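Local coordinates for protein iminosuccinate reductase (PDB 6RQA) that catalyses the NADH-dependent reduction of iminosuccinate to L-aspartate, restoring the amino donor for the first step of the beta-hydroxyaspartate cycle, at residues A156-Q159 against S160-M164; G241-T244 against K245-E249; L282-E285 against D286-G289. All blocks are in the same frame, centred on the assembly; numbering follows the deposited sequence.

Interaction 1. Residues A156-Q159 against S160-M164; sequences AGHQ and SAFQM. With NAD (nicotinamide-adenine-dinucleotide), chain C.
Gly-157 and Ser-160 make the polar link at the start of helix 158-170: Ser-160 OG gives a hydrogen bond to Gly-157 O at 2.6 Å, the donor tilted 30° from the carbonyl plane. The hydroxyl reaches back because OG sits between its own backbone N and carbonyl carbon (chi1 63°). Ser-160 N adds a weak bond to the same oxygen, and Gln-163 N closes a regular helical turn on Gln-159 O at 3.0 Å.

Among the rings, His-158 and Phe-162 lie one turn apart with their planes at 59°. Phe-162 CE2 rests over one face of the imidazole, 3.5 Å from His-158 CE1, while Gln-159 CA comes to the edge of the phenyl ring. Arg-165 makes a cation-pi contact with that phenyl.

Here NAD is bonded through backbone. His-158 N donates to NAD O2A at 2.9 Å and Gln-159 N to NAD O1N at 3.2 Å, both nearly straight, and Gly-157 CA packs against NAD O5B. The Gln-159 amide lies against the nicotinamide, with OE1 3.2 Å from NAD C6N. This is the glycine-rich turn of a Rossmann fold: two N-H groups of the first turn grip the two phosphates, whose negative charge the helix dipole probably stabilises.

Interaction 2. Residues G241-T244 against K245-E249; sequences GTDT and KGKQE. With NAD (nicotinamide-adenine-dinucleotide), chain C.
The backbone doubles back between Thr-244 and Lys-247 through a type II turn, closed by Lys-247 N to Thr-244 O at 3.1 Å, with Gly-246 at the positive phi (121°) of its third position. This brings Lys-247 alongside residues 242-244. Its chain is fully extended beyond CG, passing Thr-242 CG2 and Thr-244 CB on the way to Asp-243. There NZ forms a salt bridge with Asp-243 OD1 at 3.0 Å, on the syn lone pair of that oxygen. The same NZ donates to NAD O3D at 3.1 Å.

Asp-243 OD2 takes the neighbouring ribose hydroxyl, O2D of NAD, at 2.7 Å, and Gly-241 O accepts from NAD O3D at 3.2 Å. Farther back, the Glu-249 carboxylate lies against Gly-241, whose N donates to OE1 at 3.3 Å from above the carboxylate plane. Thr-219 N bonds OE2 and Ser-217 OG bonds OE1, and a water connects OE1 to Thr-242 N. Thr-242 OG1 is hydrogen-bonded to Glu-273 OE2.

The nicotinamide ribose thus meets a carboxylate, an ammonium and a carbonyl that read both of its hydroxyls, and the salt bridge holds the Asp-243 carboxylate and Lys-247 NZ in place, one accepting from O2D and the other donating to O3D.

Interaction 3. Residues L282-E285 against D286-G289; sequences LIRE and DQVG
In both Arg-284 and Asp-286 a chi1 near +45° (44° and 42°) swings CG back over the residue's own main chain, and this turns the two side chains towards each other across Glu-285. The arginine runs extended from CG to NE, and Asp-286 OD2 comes in at the guanidinium edge, near its plane. The resulting salt bridge, NE to OD2 at 3.1 Å, is a weak hydrogen bond because the N-H points well off the line to OD2. OD2 also lies against the aliphatic part of the arginine, beside CG and CD.

Gln-287, with an extended chain beyond CG, takes the guanidinium from over a face. Its NE2 stands above the centre of the group, 3.4 Å from Arg-284 CZ, the amide inclined by 37° to the guanidinium. As both sides are N-H donors, this is packing of flat groups and not a hydrogen bond. The other end of the amide turns to the backbone: OE1 accepts a weak bond from Arg-284 N at 3.3 Å and touches Ile-283 CB.

Beneath these side chains the main chain makes a short 3-10 turn, with Gln-287 N bonded to Arg-284 O at 2.9 Å and Val-288 N to Glu-285 O at 3.2 Å. It connects helix 275-279 to strand 288-290, an edge strand of the parallel Rossmann sheet within this chain, which pairs with strand 259-262.

The two sides of the turn differ in character. Arg-284, Asp-286 and Gln-287 are exposed to solvent, whereas Ile-283 and Val-288 point inward, CD1 of the first 4.4 Å from CG2 of the second. Both valine and isoleucine pack on Ile-260; Val-288 also reaches Val-265 and Ser-268 of helix 265-270, and Ile-283 reaches Ala-277 and Ile-278.

How the interactions relate
Along the chain the three contacts come in series; none nests in or crosses another, and each closes a local turn. Interaction 1 lies where strand 150-154 passes into helix 158-170, the opening beta-alpha-beta unit of the Rossmann domain. Interaction 2 reverses the chain after strand 235-239 and leads it into strand 248-250. Its nearest atoms are about 7 Å from interaction 1, and NAD spans the gap, with its phosphates at 156-164 and its nicotinamide ribose at 241-249. From there the chain runs through helix 252-256, strand 259-262 and helices 265-270 and 275-279 to interaction 3. Its centre is about 29 Å from that of interaction 1, on the opposite side of the chain's centre.

Interaction 1. Residues A156-Q159 against S160-M164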
loop_
_atom_site.group_PDB
_atom_site.type_symbol
_atom_site.label_atom_id
_atom_site.label_comp_id
_atom_site.label_asym_id
_atom_site.label_seq_id
_atom_site.Cartn_x
_atom_site.Cartn_y
_atom_site.Cartn_z
ATOM N N ALA A 156 -22.510 -20.904 4.217
ATOM C CA ALA A 156 -22.209 -21.385 5.559
ATOM C C ALA A 156 -20.707 -21.425 5.806
ATOM O O ALA A 156 -20.216 -22.282 6.549
ATOM C CB ALA A 156 -22.826 -22.762 5.794
ATOM N N GLY A 157 -19.971 -20.494 5.209
ATOM C CA GLY A 157 -18.534 -20.447 5.365
ATOM C C GLY A 157 -18.094 -19.922 6.715
ATOM O O GLY A 157 -18.885 -19.874 7.662
ATOM N N HIS A 158 -16.825 -19.520 6.809
ATOM C CA HIS A 158 -16.287 -19.035 8.076
ATOM C C HIS A 158 -16.997 -17.765 8.531
ATOM O O HIS A 158 -17.390 -17.641 9.697
ATOM C CB HIS A 158 -14.782 -18.793 7.944
ATOM C CG HIS A 158 -14.178 -18.073 9.110
ATOM N ND1 HIS A 158 -13.799 -16.749 9.051
ATOM C CD2 HIS A 158 -13.882 -18.492 10.363
ATOM C CE1 HIS A 158 -13.297 -16.384 10.217
ATOM N NE2 HIS A 158 -13.337 -17.424 11.031
ATOM N N GLN A 159 -17.175 -16.810 7.620
ATOM C CA GLN A 159 -17.743 -15.519 7.986
ATOM C C GLN A 159 -19.258 -15.546 8.136
ATOM O O GLN A 159 -19.825 -14.576 8.652
ATOM C CB GLN A 159 -17.348 -14.462 6.953
ATOM C CG GLN A 159 -15.856 -14.198 6.898
ATOM C CD GLN A 159 -15.513 -13.002 6.041
ATOM O OE1 GLN A 159 -16.348 -12.505 5.288
ATOM N NE2 GLN A 159 -14.278 -12.528 6.155
ATOM N N SER A 160 -19.923 -16.626 7.712
ATOM C CA SER A 160 -21.377 -16.688 7.820
ATOM C C SER A 160 -21.838 -16.618 9.270
ATOM O O SER A 160 -22.917 -16.083 9.553
ATOM C CB SER A 160 -21.902 -17.962 7.158
ATOM O OG SER A 160 -21.418 -19.116 7.823
ATOM N N ALA A 161 -21.041 -17.151 10.199
ATOM C CA ALA A 161 -21.394 -17.057 11.612
ATOM C C ALA A 161 -21.384 -15.609 12.084
ATOM O O ALA A 161 -22.298 -15.172 12.793
ATOM C CB ALA A 161 -20.435 -17.902 12.449
ATOM N N PHE A 162 -20.359 -14.847 11.695
ATOM C CA PHE A 162 -20.294 -13.440 12.078
ATOM C C PHE A 162 -21.446 -12.652 11.468
ATOM O O PHE A 162 -21.992 -11.743 12.106
ATOM C CB PHE A 162 -18.950 -12.844 11.658
ATOM C CG PHE A 162 -17.766 -13.549 12.253
ATOM C CD1 PHE A 162 -17.274 -13.176 13.492
ATOM C CD2 PHE A 162 -17.149 -14.588 11.577
ATOM C CE1 PHE A 162 -16.188 -13.825 14.044
ATOM C CE2 PHE A 162 -16.062 -15.240 12.125
ATOM C CZ PHE A 162 -15.582 -14.858 13.360
ATOM N N GLN A 163 -21.835 -12.988 10.237
ATOM C CA GLN A 163 -22.950 -12.295 9.601
ATOM C C GLN A 163 -24.250 -12.535 10.359
ATOM O O GLN A 163 -25.055 -11.612 10.535
ATOM C CB GLN A 163 -23.088 -12.743 8.145
ATOM C CG GLN A 163 -21.828 -12.559 7.306
ATOM C CD GLN A 163 -21.477 -11.101 7.068
ATOM O OE1 GLN A 163 -22.355 -10.244 6.975
ATOM N NE2 GLN A 163 -20.184 -10.815 6.968
ATOM N N MET A 164 -24.468 -13.766 10.826
ATOM C CA MET A 164 -25.711 -14.076 11.527
ATOM C C MET A 164 -25.761 -13.398 12.891
ATOM O O MET A 164 -26.815 -12.892 13.299
ATOM C CB MET A 164 -25.871 -15.591 11.671
ATOM C CG MET A 164 -27.232 -16.019 12.201
ATOM S SD MET A 164 -27.405 -17.806 12.388
ATOM C CE MET A 164 -27.102 -18.354 10.713
HETATM P PA NAD C . -15.216 -19.628 2.958
HETATM O O1A NAD C . -14.481 -20.271 1.815
HETATM O O2A NAD C . -15.158 -19.879 4.430
HETATM O O5B NAD C . -16.802 -20.224 2.583
HETATM C C5B NAD C . -16.955 -20.132 1.220
HETATM C C4B NAD C . -18.353 -20.564 0.863
HETATM O O4B NAD C . -18.557 -20.302 -0.513
HETATM C C3B NAD C . -18.369 -22.078 1.051
HETATM O O3B NAD C . -18.789 -22.270 2.362
HETATM C C2B NAD C . -19.420 -22.510 0.021
HETATM O O2B NAD C . -20.709 -22.449 0.531
HETATM C C1B NAD C . -19.294 -21.383 -1.081
HETATM N N9A NAD C . -18.513 -21.846 -2.232
HETATM C C8A NAD C . -17.184 -22.304 -2.305
HETATM N N7A NAD C . -16.819 -22.639 -3.542
HETATM C C5A NAD C . -17.960 -22.388 -4.325
HETATM C C6A NAD C . -18.226 -22.536 -5.712
HETATM N N6A NAD C . -17.249 -23.006 -6.538
HETATM N N1A NAD C . -19.458 -22.209 -6.222
HETATM C C2A NAD C . -20.386 -21.746 -5.326
HETATM N N3A NAD C . -20.280 -21.550 -3.993
HETATM C C4A NAD C . -19.031 -21.891 -3.522
HETATM O O3 NAD C . -15.111 -18.102 2.451
HETATM P PN NAD C . -15.371 -17.002 3.564
HETATM O O1N NAD C . -16.546 -17.126 4.503
HETATM O O2N NAD C . -13.974 -16.566 3.826
HETATM O O5D NAD C . -15.881 -15.538 2.686
HETATM C C5D NAD C . -16.610 -15.962 1.616
HETATM C C4D NAD C . -16.723 -14.820 0.638
HETATM O O4D NAD C . -16.797 -13.587 1.387
HETATM C C3D NAD C . -15.393 -14.781 -0.172
HETATM O O3D NAD C . -15.764 -14.710 -1.502
HETATM C C2D NAD C . -14.734 -13.474 0.306
HETATM O O2D NAD C . -14.124 -12.743 -0.703
HETATM C C1D NAD C . -16.005 -12.679 0.688
HETATM N N1N NAD C . -15.634 -11.569 1.654
HETATM C C2N NAD C . -16.251 -10.369 1.448
HETATM C C3N NAD C . -15.962 -9.299 2.293
HETATM C C7N NAD C . -16.682 -8.025 1.998
HETATM O O7N NAD C . -16.506 -7.011 2.665
HETATM N N7N NAD C . -17.557 -8.046 0.939
HETATM C C4N NAD C . -15.047 -9.467 3.333
HETATM C C5N NAD C . -14.433 -10.700 3.517
HETATM C C6N NAD C . -14.732 -11.768 2.663
#

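Interaction 2. Residues G241-T244 against K245-E249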
loop_
_atom_site.group_PDB
_atom_site.type_symbol
_atom_site.label_atom_id
_atom_site.label_comp_id
_atom_site.label_asym_id
_atom_site.label_seq_id
_atom_site.Cartn_x
_atom_site.Cartn_y
_atom_site.Cartn_z
ATOM N N GLY A 241 -20.560 -11.499 -0.746
ATOM C CA GLY A 241 -19.553 -12.431 -1.214
ATOM C C GLY A 241 -18.702 -11.947 -2.371
ATOM O O GLY A 241 -17.490 -12.184 -2.391
ATOM N N THR A 242 -19.316 -11.273 -3.341
ATOM C CA THR A 242 -18.617 -10.879 -4.562
ATOM C C THR A 242 -17.756 -9.653 -4.287
ATOM O O THR A 242 -18.273 -8.542 -4.124
ATOM C CB THR A 242 -19.613 -10.603 -5.685
ATOM O OG1 THR A 242 -20.392 -11.781 -5.935
ATOM C CG2 THR A 242 -18.878 -10.207 -6.957
ATOM N N ASP A 243 -16.435 -9.853 -4.239
ATOM C CA ASP A 243 -15.482 -8.765 -4.052
ATOM C C ASP A 243 -14.334 -8.846 -5.052
ATOM O O ASP A 243 -13.272 -8.262 -4.819
ATOM C CB ASP A 243 -14.935 -8.761 -2.622
ATOM C CG ASP A 243 -14.255 -10.066 -2.251
ATOM O OD1 ASP A 243 -14.315 -11.026 -3.050
ATOM O OD2 ASP A 243 -13.659 -10.132 -1.156
ATOM N N THR A 244 -14.529 -9.561 -6.158
ATOM C CA THR A 244 -13.476 -9.794 -7.133
ATOM C C THR A 244 -14.104 -9.877 -8.514
ATOM O O THR A 244 -15.183 -10.455 -8.675
ATOM C CB THR A 244 -12.702 -11.082 -6.817
ATOM O OG1 THR A 244 -12.034 -10.942 -5.556
ATOM C CG2 THR A 244 -11.671 -11.383 -7.898
ATOM N N LYS A 245 -13.436 -9.281 -9.502
ATOM C CA LYS A 245 -13.881 -9.374 -10.886
ATOM C C LYS A 245 -13.933 -10.835 -11.314
ATOM O O LYS A 245 -12.901 -11.510 -11.368
ATOM C CB LYS A 245 -12.953 -8.573 -11.803
ATOM C CG LYS A 245 -13.450 -8.441 -13.235
ATOM C CD LYS A 245 -12.433 -7.718 -14.112
ATOM C CE LYS A 245 -12.119 -6.326 -13.581
ATOM N NZ LYS A 245 -13.320 -5.445 -13.558
ATOM N N GLY A 246 -15.136 -11.336 -11.604
ATOM C CA GLY A 246 -15.352 -12.722 -11.984
ATOM C C GLY A 246 -16.290 -13.467 -11.054
ATOM O O GLY A 246 -16.938 -14.430 -11.477
ATOM N N LYS A 247 -16.370 -13.044 -9.795
ATOM C CA LYS A 247 -17.278 -13.666 -8.845
ATOM C C LYS A 247 -18.713 -13.223 -9.109
ATOM O O LYS A 247 -18.964 -12.143 -9.650
ATOM C CB LYS A 247 -16.882 -13.322 -7.409
ATOM C CG LYS A 247 -15.621 -14.022 -6.924
ATOM C CD LYS A 247 -15.285 -13.621 -5.496
ATOM C CE LYS A 247 -14.034 -14.328 -5.001
ATOM N NZ LYS A 247 -13.670 -13.906 -3.620
ATOM N N GLN A 248 -19.658 -14.075 -8.718
ATOM C CA GLN A 248 -21.068 -13.798 -8.945
ATOM C C GLN A 248 -21.902 -14.609 -7.967
ATOM O O GLN A 248 -21.633 -15.793 -7.745
ATOM C CB GLN A 248 -21.475 -14.128 -10.387
ATOM C CG GLN A 248 -22.923 -13.799 -10.712
ATOM C CD GLN A 248 -23.297 -14.173 -12.129
ATOM O OE1 GLN A 248 -22.540 -14.848 -12.826
ATOM N NE2 GLN A 248 -24.472 -13.735 -12.566
ATOM N N GLU A 249 -22.910 -13.965 -7.391
ATOM C CA GLU A 249 -23.847 -14.612 -6.484
ATOM C C GLU A 249 -25.289 -14.521 -6.949
ATOM O O GLU A 249 -26.051 -15.475 -6.770
ATOM C CB GLU A 249 -23.738 -14.001 -5.078
ATOM C CG GLU A 249 -22.523 -14.446 -4.285
ATOM C CD GLU A 249 -22.538 -13.921 -2.862
ATOM O OE1 GLU A 249 -22.878 -12.736 -2.669
ATOM O OE2 GLU A 249 -22.220 -14.697 -1.935
HETATM P PA NAD C . -15.216 -19.628 2.958
HETATM O O1A NAD C . -14.481 -20.271 1.815
HETATM O O2A NAD C . -15.158 -19.879 4.430
HETATM O O5B NAD C . -16.802 -20.224 2.583
HETATM C C5B NAD C . -16.955 -20.132 1.220
HETATM C C4B NAD C . -18.353 -20.564 0.863
HETATM O O4B NAD C . -18.557 -20.302 -0.513
HETATM C C3B NAD C . -18.369 -22.078 1.051
HETATM O O3B NAD C . -18.789 -22.270 2.362
HETATM C C2B NAD C . -19.420 -22.510 0.021
HETATM O O2B NAD C . -20.709 -22.449 0.531
HETATM C C1B NAD C . -19.294 -21.383 -1.081
HETATM N N9A NAD C . -18.513 -21.846 -2.232
HETATM C C8A NAD C . -17.184 -22.304 -2.305
HETATM N N7A NAD C . -16.819 -22.639 -3.542
HETATM C C5A NAD C . -17.960 -22.388 -4.325
HETATM C C6A NAD C . -18.226 -22.536 -5.712
HETATM N N6A NAD C . -17.249 -23.006 -6.538
HETATM N N1A NAD C . -19.458 -22.209 -6.222
HETATM C C2A NAD C . -20.386 -21.746 -5.326
HETATM N N3A NAD C . -20.280 -21.550 -3.993
HETATM C C4A NAD C . -19.031 -21.891 -3.522
HETATM O O3 NAD C . -15.111 -18.102 2.451
HETATM P PN NAD C . -15.371 -17.002 3.564
HETATM O O1N NAD C . -16.546 -17.126 4.503
HETATM O O2N NAD C . -13.974 -16.566 3.826
HETATM O O5D NAD C . -15.881 -15.538 2.686
HETATM C C5D NAD C . -16.610 -15.962 1.616
HETATM C C4D NAD C . -16.723 -14.820 0.638
HETATM O O4D NAD C . -16.797 -13.587 1.387
HETATM C C3D NAD C . -15.393 -14.781 -0.172
HETATM O O3D NAD C . -15.764 -14.710 -1.502
HETATM C C2D NAD C . -14.734 -13.474 0.306
HETATM O O2D NAD C . -14.124 -12.743 -0.703
HETATM C C1D NAD C . -16.005 -12.679 0.688
HETATM N N1N NAD C . -15.634 -11.569 1.654
HETATM C C2N NAD C . -16.251 -10.369 1.448
HETATM C C3N NAD C . -15.962 -9.299 2.293
HETATM C C7N NAD C . -16.682 -8.025 1.998
HETATM O O7N NAD C . -16.506 -7.011 2.665
HETATM N N7N NAD C . -17.557 -8.046 0.939
HETATM C C4N NAD C . -15.047 -9.467 3.333
HETATM C C5N NAD C . -14.433 -10.700 3.517
HETATM C C6N NAD C . -14.732 -11.768 2.663
HETATM O O HOH W 1 -22.087 -10.482 -3.547
#

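Interaction 3. Residues L282-E285 against D286-G289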
loop_
_atom_site.group_PDB
_atom_site.type_symbol
_atom_site.label_atom_id
_atom_site.label_comp_id
_atom_site.label_asym_id
_atom_site.label_seq_id
_atom_site.Cartn_x
_atom_site.Cartn_y
_atom_site.Cartn_z
ATOM N N LEU A 282 -27.794 -3.871 -18.322
ATOM C CA LEU A 282 -29.067 -3.861 -17.608
ATOM C C LEU A 282 -29.201 -2.641 -16.708
ATOM O O LEU A 282 -30.311 -2.129 -16.521
ATOM C CB LEU A 282 -29.214 -5.145 -16.792
ATOM C CG LEU A 282 -29.307 -6.445 -17.592
ATOM C CD1 LEU A 282 -29.043 -7.645 -16.697
ATOM C CD2 LEU A 282 -30.669 -6.564 -18.256
ATOM N N ILE A 283 -28.092 -2.164 -16.139
ATOM C CA ILE A 283 -28.087 -0.984 -15.285
ATOM C C ILE A 283 -26.895 -0.113 -15.656
ATOM O O ILE A 283 -25.965 -0.545 -16.341
ATOM C CB ILE A 283 -28.026 -1.339 -13.783
ATOM C CG1 ILE A 283 -26.754 -2.134 -13.479
ATOM C CG2 ILE A 283 -29.267 -2.113 -13.357
ATOM C CD1 ILE A 283 -26.525 -2.382 -12.007
ATOM N N ARG A 284 -26.933 1.130 -15.187
ATOM C CA ARG A 284 -25.828 2.062 -15.320
ATOM C C ARG A 284 -25.359 2.482 -13.933
ATOM O O ARG A 284 -26.106 2.403 -12.954
ATOM C CB ARG A 284 -26.226 3.288 -16.154
ATOM C CG ARG A 284 -27.583 3.875 -15.804
ATOM C CD ARG A 284 -27.946 5.009 -16.752
ATOM N NE ARG A 284 -29.228 5.623 -16.416
ATOM C CZ ARG A 284 -30.398 5.234 -16.913
ATOM N NH1 ARG A 284 -31.513 5.852 -16.550
ATOM N NH2 ARG A 284 -30.453 4.226 -17.774
ATOM N N GLU A 285 -24.102 2.929 -13.856
ATOM C CA GLU A 285 -23.486 3.177 -12.555
ATOM C C GLU A 285 -24.169 4.302 -11.786
ATOM O O GLU A 285 -24.072 4.338 -10.555
ATOM C CB GLU A 285 -21.997 3.489 -12.716
ATOM C CG GLU A 285 -21.689 4.836 -13.345
ATOM C CD GLU A 285 -20.364 5.403 -12.871
ATOM O OE1 GLU A 285 -20.098 5.352 -11.651
ATOM O OE2 GLU A 285 -19.586 5.894 -13.715
ATOM N N ASP A 286 -24.960 5.116 -12.477
ATOM C CA ASP A 286 -25.612 6.233 -11.751
ATOM C C ASP A 286 -26.865 5.720 -11.064
ATOM O O ASP A 286 -27.425 6.418 -10.267
ATOM C CB ASP A 286 -25.780 7.497 -12.593
ATOM C CG ASP A 286 -26.226 7.256 -14.012
ATOM O OD1 ASP A 286 -25.460 7.587 -14.908
ATOM O OD2 ASP A 286 -27.347 6.789 -14.197
ATOM N N GLN A 287 -27.274 4.518 -11.401
ATOM C CA GLN A 287 -28.390 3.879 -10.717
ATOM C C GLN A 287 -27.958 3.122 -9.469
ATOM O O GLN A 287 -28.798 2.484 -8.825
ATOM C CB GLN A 287 -29.119 2.927 -11.670
ATOM C CG GLN A 287 -29.810 3.620 -12.831
ATOM C CD GLN A 287 -30.427 2.639 -13.807
ATOM O OE1 GLN A 287 -29.995 1.491 -13.908
ATOM N NE2 GLN A 287 -31.448 3.086 -14.529
ATOM N N VAL A 288 -26.678 3.174 -9.117
ATOM C CA VAL A 288 -26.142 2.482 -7.952
ATOM C C VAL A 288 -25.997 3.507 -6.834
ATOM O O VAL A 288 -25.153 4.407 -6.909
ATOM C CB VAL A 288 -24.805 1.801 -8.268
ATOM C CG1 VAL A 288 -24.226 1.159 -7.021
ATOM C CG2 VAL A 288 -24.987 0.766 -9.369
ATOM N N GLY A 289 -26.817 3.374 -5.794
ATOM C CA GLY A 289 -26.808 4.311 -4.692
ATOM C C GLY A 289 -25.722 4.017 -3.676
ATOM O O GLY A 289 -24.903 3.111 -3.823
#